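Local atomic coordinates of ORF34P2 (Lactococcus phage p2, PDB entry 2WKD), a protein that binds single-stranded DNA, probably with nanomolar affinity and without sequence specificity. Residues 8-12 with 13-17. The protein carries 2 engineered substitutions. Sequence-based numbering, arbitrary orientation.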
loop_
_atom_site.group_PDB
_atom_site.type_symbol
_atom_site.label_atom_id
_atom_site.label_comp_id
_atom_site.label_asym_id
_atom_site.label_seq_id
_atom_site.Cartn_x
_atom_site.Cartn_y
_atom_site.Cartn_z
ATOM N N ALA A 8 -3.097 2.090 12.512
ATOM C CA ALA A 8 -3.629 1.007 13.330
ATOM C C ALA A 8 -3.226 1.204 14.793
ATOM O O ALA A 8 -2.240 1.894 15.081
ATOM C CB ALA A 8 -3.108 -0.333 12.815
ATOM N N GLN A 9 -3.985 0.601 15.706
ATOM C CA GLN A 9 -3.616 0.601 17.113
ATOM C C GLN A 9 -2.687 -0.574 17.387
ATOM O O GLN A 9 -2.960 -1.696 16.969
ATOM C CB GLN A 9 -4.845 0.530 18.022
ATOM C CG GLN A 9 -4.481 0.658 19.518
ATOM C CD GLN A 9 -5.685 0.676 20.440
ATOM O OE1 GLN A 9 -6.732 0.122 20.132
ATOM N NE2 GLN A 9 -5.533 1.319 21.584
ATOM N N ALA A 10 -1.579 -0.307 18.064
ATOM C CA ALA A 10 -0.663 -1.373 18.473
ATOM C C ALA A 10 -1.208 -2.041 19.730
ATOM O O ALA A 10 -1.257 -1.436 20.804
ATOM C CB ALA A 10 0.732 -0.820 18.711
ATOM N N ASN A 11 -1.665 -3.277 19.595
ATOM C CA ASN A 11 -2.276 -3.956 20.728
ATOM C C ASN A 11 -1.916 -5.431 20.782
ATOM O O ASN A 11 -1.106 -5.923 19.993
ATOM C CB ASN A 11 -3.801 -3.725 20.781
ATOM C CG ASN A 11 -4.524 -4.237 19.540
ATOM O OD1 ASN A 11 -4.274 -5.343 19.060
ATOM N ND2 ASN A 11 -5.433 -3.427 19.021
ATOM N N GLU A 12 -2.511 -6.126 21.736
ATOM C CA GLU A 12 -2.168 -7.512 22.013
ATOM C C GLU A 12 -2.477 -8.427 20.810
ATOM O O GLU A 12 -1.830 -9.453 20.625
ATOM C CB GLU A 12 -2.879 -7.970 23.301
ATOM C CG GLU A 12 -2.247 -7.432 24.635
ATOM C CD GLU A 12 -2.519 -5.928 24.975
ATOM O OE1 GLU A 12 -3.076 -5.155 24.142
ATOM O OE2 GLU A 12 -2.155 -5.519 26.107
ATOM N N LYS A 13 -3.438 -8.022 19.982
ATOM C CA LYS A 13 -3.836 -8.781 18.789
ATOM C C LYS A 13 -2.883 -8.675 17.601
ATOM O O LYS A 13 -2.836 -9.574 16.770
ATOM C CB LYS A 13 -5.243 -8.370 18.330
ATOM C CG LYS A 13 -6.344 -8.695 19.344
ATOM C CD LYS A 13 -7.646 -7.970 19.019
ATOM C CE LYS A 13 -8.685 -8.236 20.096
ATOM N NZ LYS A 13 -10.001 -7.661 19.721
ATOM N N ASN A 14 -2.128 -7.590 17.506
ATOM C CA ASN A 14 -1.310 -7.378 16.310
ATOM C C ASN A 14 0.171 -7.050 16.559
ATOM O O ASN A 14 0.934 -6.862 15.608
ATOM C CB ASN A 14 -1.970 -6.310 15.414
ATOM C CG ASN A 14 -1.997 -4.938 16.063
ATOM O OD1 ASN A 14 -1.476 -4.742 17.165
ATOM N ND2 ASN A 14 -2.595 -3.975 15.377
ATOM N N THR A 15 0.567 -6.975 17.832
ATOM C CA THR A 15 1.925 -6.561 18.206
ATOM C C THR A 15 2.569 -7.552 19.180
ATOM O O THR A 15 1.921 -7.992 20.130
ATOM C CB THR A 15 1.922 -5.141 18.826
ATOM O OG1 THR A 15 1.277 -4.235 17.921
ATOM C CG2 THR A 15 3.348 -4.637 19.095
ATOM N N ARG A 16 3.836 -7.890 18.933
ATOM C CA ARG A 16 4.627 -8.743 19.843
ATOM C C ARG A 16 5.962 -8.081 20.144
ATOM O O ARG A 16 6.484 -7.331 19.321
ATOM C CB ARG A 16 4.884 -10.121 19.225
ATOM C CG ARG A 16 3.747 -11.130 19.415
ATOM C CD ARG A 16 4.198 -12.578 19.162
ATOM N NE ARG A 16 4.963 -12.722 17.919
ATOM C CZ ARG A 16 6.194 -13.228 17.834
ATOM N NH1 ARG A 16 6.830 -13.664 18.919
ATOM N NH2 ARG A 16 6.787 -13.296 16.648
ATOM N N THR A 17 6.516 -8.357 21.320
ATOM C CA THR A 17 7.871 -7.915 21.653
ATOM C C THR A 17 8.811 -9.096 21.548
ATOM O O THR A 17 8.586 -10.134 22.182
ATOM C CB THR A 17 7.923 -7.279 23.050
ATOM O OG1 THR A 17 7.092 -6.116 23.043
ATOM C CG2 THR A 17 9.345 -6.870 23.420
#
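The carboxamide of Asn14 spans the backbone of Gln9 and Asn11 through both of its ends. Asn14 ND2 donates to Gln9 O (2.8 Å), a partner lying close to the amide plane, while Asn14 OD1 accepts from Asn11 N over the same 2.8 Å in an almost straight bond (N-H...O 175°). With chi1 at 66°, CG of Asn14 sits between its own N and carbonyl carbon, which turns the amide back over the preceding residues. Thr15 OG1 adds a second donor to Asn14 OD1 from above the carbonyl plane (2.9 Å). Three bonds, two of them to OD1, thus fix the rotation of the amide.

One shell out, Asn11 O accepts from Asn14 N (3.2 Å) and, weakly, from Thr15 N. Asn11 also uses its side chain: OD1 receives Lys13 N at 3.0 Å. The amide planes of Asn11 and Asn14 are only 16° apart. Ala10 CB lies against Thr15 OG1 (3.5 Å). Lys13 CB sits beside Asn11 OD1 (3.3 Å), and Thr15 also rests on Ile28.

The backbone angles of Glu12 and Lys13 and the Asn14-to-Asn11 bond define a type I beta turn overlapped by an Asx turn at Asn11, linking strands 2-9 and 15-18 in a protein of the OB clan.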